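Local structure of vascular endothelial cadherin (Gallus gallus, 3PPE) at the interface of chains A and B. The protein mediates calcium-dependent homophilic adhesion between endothelial cells, the piece here being its two outermost extracellular cadherin domains, EC1 and EC2. Numbering follows the deposited sequence. Chains: chain A/B, Vascular endothelial cadherin.

Contact 1: the interface of chains A and B. Residues chain A 5-7, 24, 35, 88, 90; chain B 2, 4.
B:Trp4 reaches across the interface into a pocket of the partner's EC1 domain. Its CB makes a loose approach, 4.2 Å, to the backbone N of A:Asn5. CG is anti to its own carbonyl carbon (chi1 -78°), and this directs the indole towards chain A. At the fused bond, B:Trp4 CD2 lies 3.7 Å from A:Asn5 CA. CA of A:Asn5 lies over the six-membered ring and its CB over the five-membered ring, on the same face, as CH-pi contacts. On the pyrrole edge, B:Trp4 NE1 donates a hydrogen bond to the hydroxyl OG of A:Ser88 at 2.9 Å. The bond is fairly straight, 160° at the hydrogen, and the oxygen lies close to the ring plane. Further in, CZ2 meets CB of A:Phe90. From the A:Asn5 side, A:Phe90 CB also meets the far corner, B:Trp4 CH2, at 3.5 Å. From the opposite side, near the rim, A:Leu24 CD2 comes within 3.4 Å of B:Trp4 CH2. CZ3 approaches the methyl CE of A:Met7, whose extended chain crosses the indole at about a right angle. A:Ser88 also serves B:Trp2: its CB rests over the five-membered ring, 3.5 Å from B:Trp2 CD1. A:Tyr35 CE2 touches B:Trp2 CZ3, which lies in the plane of the tyrosine ring at its edge. The pocket is lined from strands 6-10, 33-39 and 88-95 and from the loop residues A:Asn5 and A:Leu24.

Contact 2: the interface of chains A and B. Residues chain A 25, 73, 75, 85-88; chain B 2, 4.
The indole of B:Trp2 is inserted between A:Glu85 and strands 68-77 and 88-95 of the partner. Its CG is anti to its own carbonyl carbon and beside the backbone N (chi1 -70°), which directs the ring into the pocket. B:Trp2 NE1 donates a hydrogen bond to the backbone carbonyl O of A:Pro86 at 2.7 Å. The bond is nearly straight, 164° at the hydrogen. The donor sits almost on the line of the carbonyl bond, and the oxygen lies near the indole plane. This bond gives the polar edge a partner and helps fix the rotation of the ring. Packing is tight at the benzo end. On the face shared with A:Ser88, the methyl CB of A:Ala73 lies over B:Trp2 CH2 at 3.6 Å. B:Trp2 CZ2 lies 3.5 Å from A:Ala73 O. At the rim, B:Trp2 CE3 lies 3.5 Å from the backbone O of A:Thr25. The contact is looser over the face opposite A:Ser88. There A:Glu85 CG is 4.1 Å above the ring plane of B:Trp2 and displaced to the rim. CB of A:Glu85 is nearer, 3.7 Å from B:Trp2 NE1. The site is an acceptor pocket for the swapped N-terminal segment. With B:Trp4, docking of B:Trp2 joins the EC1 domains in the strand-swapped dimer of this divergent classical cadherin, through which it adheres homophilically.

Contact 1: the interface of chains A and B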
loop_
_atom_site.group_PDB
_atom_site.type_symbol
_atom_site.label_atom_id
_atom_site.label_comp_id
_atom_site.label_asym_id
_atom_site.label_seq_id
_atom_site.Cartn_x
_atom_site.Cartn_y
_atom_site.Cartn_z
ATOM N N ASN A 5 -12.030 8.334 -1.314
ATOM C CA ASN A 5 -10.939 9.315 -1.528
ATOM C C ASN A 5 -9.964 9.399 -0.356
ATOM O O ASN A 5 -9.851 10.416 0.307
ATOM C CB ASN A 5 -11.469 10.706 -1.911
ATOM C CG ASN A 5 -12.346 11.316 -0.836
ATOM O OD1 ASN A 5 -13.085 10.606 -0.119
ATOM N ND2 ASN A 5 -12.286 12.648 -0.716
ATOM N N ARG A 6 -9.276 8.293 -0.128
ATOM C CA ARG A 6 -8.415 8.085 1.004
ATOM C C ARG A 6 -7.225 7.230 0.560
ATOM O O ARG A 6 -7.366 6.347 -0.288
ATOM C CB ARG A 6 -9.140 7.278 2.081
ATOM C CG ARG A 6 -10.289 7.965 2.777
ATOM C CD ARG A 6 -9.797 8.957 3.847
ATOM N NE ARG A 6 -10.901 9.652 4.505
ATOM C CZ ARG A 6 -11.566 10.700 4.000
ATOM N NH1 ARG A 6 -11.257 11.196 2.797
ATOM N NH2 ARG A 6 -12.556 11.258 4.715
ATOM N N MET A 7 -6.074 7.496 1.168
ATOM C CA MET A 7 -4.921 6.608 1.081
ATOM C C MET A 7 -4.523 6.325 2.523
ATOM O O MET A 7 -4.844 7.100 3.421
ATOM C CB MET A 7 -3.756 7.279 0.337
ATOM C CG MET A 7 -4.086 7.675 -1.110
ATOM S SD MET A 7 -2.645 8.227 -1.988
ATOM C CE MET A 7 -3.410 8.712 -3.535
ATOM N N LEU A 24 -2.988 7.803 -7.294
ATOM C CA LEU A 24 -4.033 8.614 -7.896
ATOM C C LEU A 24 -4.420 8.060 -9.247
ATOM O O LEU A 24 -3.560 7.568 -9.962
ATOM C CB LEU A 24 -3.523 10.050 -8.097
ATOM C CG LEU A 24 -3.199 10.857 -6.824
ATOM C CD1 LEU A 24 -2.511 12.167 -7.268
ATOM C CD2 LEU A 24 -4.506 11.124 -6.074
ATOM N N TYR A 35 0.242 14.218 -12.854
ATOM C CA TYR A 35 -0.390 14.324 -11.556
ATOM C C TYR A 35 0.407 15.289 -10.692
ATOM O O TYR A 35 1.626 15.179 -10.591
ATOM C CB TYR A 35 -0.461 12.944 -10.882
ATOM C CG TYR A 35 -1.357 11.961 -11.577
ATOM C CD1 TYR A 35 -0.845 11.034 -12.478
ATOM C CD2 TYR A 35 -2.731 11.931 -11.319
ATOM C CE1 TYR A 35 -1.679 10.104 -13.113
ATOM C CE2 TYR A 35 -3.579 10.994 -11.963
ATOM C CZ TYR A 35 -3.054 10.105 -12.858
ATOM O OH TYR A 35 -3.884 9.182 -13.482
ATOM N N SER A 88 -9.151 17.345 -6.936
ATOM C CA SER A 88 -9.858 16.326 -6.152
ATOM C C SER A 88 -9.223 16.254 -4.766
ATOM O O SER A 88 -8.048 15.914 -4.636
ATOM C CB SER A 88 -9.782 14.966 -6.856
ATOM O OG SER A 88 -10.448 13.979 -6.107
ATOM N N PHE A 90 -8.485 14.732 -1.077
ATOM C CA PHE A 90 -8.365 13.404 -0.512
ATOM C C PHE A 90 -7.608 13.492 0.800
ATOM O O PHE A 90 -6.989 14.524 1.121
ATOM C CB PHE A 90 -7.738 12.397 -1.519
ATOM C CG PHE A 90 -6.266 12.633 -1.836
ATOM C CD1 PHE A 90 -5.873 13.618 -2.743
ATOM C CD2 PHE A 90 -5.291 11.838 -1.240
ATOM C CE1 PHE A 90 -4.515 13.835 -3.040
ATOM C CE2 PHE A 90 -3.945 12.025 -1.516
ATOM C CZ PHE A 90 -3.537 13.038 -2.408
ATOM N N TRP B 2 -12.002 11.546 -11.793
ATOM C CA TRP B 2 -11.098 10.900 -10.846
ATOM C C TRP B 2 -11.702 9.581 -10.447
ATOM O O TRP B 2 -12.886 9.536 -10.156
ATOM C CB TRP B 2 -10.931 11.783 -9.622
ATOM C CG TRP B 2 -10.120 13.060 -9.918
ATOM C CD1 TRP B 2 -10.627 14.330 -10.171
ATOM C CD2 TRP B 2 -8.686 13.184 -9.959
ATOM N NE1 TRP B 2 -9.589 15.220 -10.374
ATOM C CE2 TRP B 2 -8.393 14.548 -10.248
ATOM C CE3 TRP B 2 -7.620 12.280 -9.788
ATOM C CZ2 TRP B 2 -7.078 15.021 -10.370
ATOM C CZ3 TRP B 2 -6.295 12.761 -9.903
ATOM C CH2 TRP B 2 -6.048 14.113 -10.194
ATOM N N TRP B 4 -11.696 6.813 -7.705
ATOM C CA TRP B 4 -11.276 6.568 -6.349
ATOM C C TRP B 4 -11.618 5.162 -5.840
ATOM O O TRP B 4 -10.998 4.701 -4.879
ATOM C CB TRP B 4 -11.843 7.647 -5.420
ATOM C CG TRP B 4 -11.076 8.942 -5.493
ATOM C CD1 TRP B 4 -11.505 10.126 -6.012
ATOM C CD2 TRP B 4 -9.738 9.163 -5.025
ATOM N NE1 TRP B 4 -10.530 11.081 -5.864
ATOM C CE2 TRP B 4 -9.429 10.513 -5.274
ATOM C CE3 TRP B 4 -8.785 8.353 -4.394
ATOM C CZ2 TRP B 4 -8.197 11.076 -4.936
ATOM C CZ3 TRP B 4 -7.547 8.918 -4.047
ATOM C CH2 TRP B 4 -7.279 10.272 -4.314
#

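Contact 2: the interface of chains A and B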
loop_
_atom_site.group_PDB
_atom_site.type_symbol
_atom_site.label_atom_id
_atom_site.label_comp_id
_atom_site.label_asym_id
_atom_site.label_seq_id
_atom_site.Cartn_x
_atom_site.Cartn_y
_atom_site.Cartn_z
ATOM N N THR A 25 -5.701 8.164 -9.605
ATOM C CA THR A 25 -6.131 7.834 -10.973
ATOM C C THR A 25 -7.140 8.846 -11.513
ATOM O O THR A 25 -8.203 9.014 -10.948
ATOM C CB THR A 25 -6.734 6.409 -11.076
ATOM O OG1 THR A 25 -5.814 5.441 -10.552
ATOM C CG2 THR A 25 -7.051 6.048 -12.553
ATOM N N ALA A 73 -5.516 16.742 -5.383
ATOM C CA ALA A 73 -4.891 16.225 -6.576
ATOM C C ALA A 73 -5.327 17.013 -7.817
ATOM O O ALA A 73 -6.466 17.458 -7.912
ATOM C CB ALA A 73 -5.217 14.726 -6.718
ATOM N N ILE A 75 -4.456 17.157 -12.433
ATOM C CA ILE A 75 -3.768 16.555 -13.568
ATOM C C ILE A 75 -3.584 17.562 -14.699
ATOM O O ILE A 75 -4.556 18.115 -15.214
ATOM C CB ILE A 75 -4.530 15.328 -14.104
ATOM C CG1 ILE A 75 -3.688 14.592 -15.148
ATOM C CG2 ILE A 75 -5.868 15.747 -14.692
ATOM C CD1 ILE A 75 -4.220 13.221 -15.506
ATOM N N GLU A 85 -8.559 18.420 -15.305
ATOM C CA GLU A 85 -9.630 17.948 -14.452
ATOM C C GLU A 85 -9.900 18.969 -13.381
ATOM O O GLU A 85 -9.016 19.769 -13.074
ATOM C CB GLU A 85 -9.195 16.660 -13.713
ATOM C CG GLU A 85 -8.955 15.450 -14.620
ATOM C CD GLU A 85 -10.219 14.632 -14.844
ATOM O OE1 GLU A 85 -11.320 15.208 -14.820
ATOM O OE2 GLU A 85 -10.094 13.412 -15.051
ATOM N N PRO A 86 -11.099 18.902 -12.766
ATOM C CA PRO A 86 -11.356 19.614 -11.524
ATOM C C PRO A 86 -10.428 19.019 -10.463
ATOM O O PRO A 86 -10.104 17.844 -10.528
ATOM C CB PRO A 86 -12.819 19.249 -11.198
ATOM C CG PRO A 86 -13.061 17.986 -11.941
ATOM C CD PRO A 86 -12.275 18.113 -13.197
ATOM N N PRO A 87 -9.959 19.818 -9.524
ATOM C CA PRO A 87 -9.065 19.230 -8.538
ATOM C C PRO A 87 -9.842 18.221 -7.644
ATOM O O PRO A 87 -11.073 18.234 -7.622
ATOM C CB PRO A 87 -8.574 20.440 -7.730
ATOM C CG PRO A 87 -9.603 21.533 -7.962
ATOM C CD PRO A 87 -10.225 21.253 -9.322
ATOM N N SER A 88 -9.151 17.345 -6.936
ATOM C CA SER A 88 -9.858 16.326 -6.152
ATOM C C SER A 88 -9.223 16.254 -4.766
ATOM O O SER A 88 -8.048 15.914 -4.636
ATOM C CB SER A 88 -9.782 14.966 -6.856
ATOM O OG SER A 88 -10.448 13.979 -6.107
ATOM N N TRP B 2 -12.002 11.546 -11.793
ATOM C CA TRP B 2 -11.098 10.900 -10.846
ATOM C C TRP B 2 -11.702 9.581 -10.447
ATOM O O TRP B 2 -12.886 9.536 -10.156
ATOM C CB TRP B 2 -10.931 11.783 -9.622
ATOM C CG TRP B 2 -10.120 13.060 -9.918
ATOM C CD1 TRP B 2 -10.627 14.330 -10.171
ATOM C CD2 TRP B 2 -8.686 13.184 -9.959
ATOM N NE1 TRP B 2 -9.589 15.220 -10.374
ATOM C CE2 TRP B 2 -8.393 14.548 -10.248
ATOM C CE3 TRP B 2 -7.620 12.280 -9.788
ATOM C CZ2 TRP B 2 -7.078 15.021 -10.370
ATOM C CZ3 TRP B 2 -6.295 12.761 -9.903
ATOM C CH2 TRP B 2 -6.048 14.113 -10.194
ATOM N N TRP B 4 -11.696 6.813 -7.705
ATOM C CA TRP B 4 -11.276 6.568 -6.349
ATOM C C TRP B 4 -11.618 5.162 -5.840
ATOM O O TRP B 4 -10.998 4.701 -4.879
ATOM C CB TRP B 4 -11.843 7.647 -5.420
ATOM C CG TRP B 4 -11.076 8.942 -5.493
ATOM C CD1 TRP B 4 -11.505 10.126 -6.012
ATOM C CD2 TRP B 4 -9.738 9.163 -5.025
ATOM N NE1 TRP B 4 -10.530 11.081 -5.864
ATOM C CE2 TRP B 4 -9.429 10.513 -5.274
ATOM C CE3 TRP B 4 -8.785 8.353 -4.394
ATOM C CZ2 TRP B 4 -8.197 11.076 -4.936
ATOM C CZ3 TRP B 4 -7.547 8.918 -4.047
ATOM C CH2 TRP B 4 -7.279 10.272 -4.314
#

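The centres of the C-alpha atoms of contact 1 and contact 2 are about 7 Å apart. They share A:Ser88, B:Trp2 and B:Trp4, and are neighbouring parts of one acceptor region in EC1. Contact 1 mainly receives the second tryptophan of the swapped segment, and contact 2 the first. A:Ser88, at the start of strand 88-95, contacts both indoles and so belongs to both sites. The interface is two-fold symmetric, so chain A inserts the same pair into chain B. Each chain thus gives two tryptophans and receives two, consistent with mutual exchange of N-terminal segments between adhering molecules.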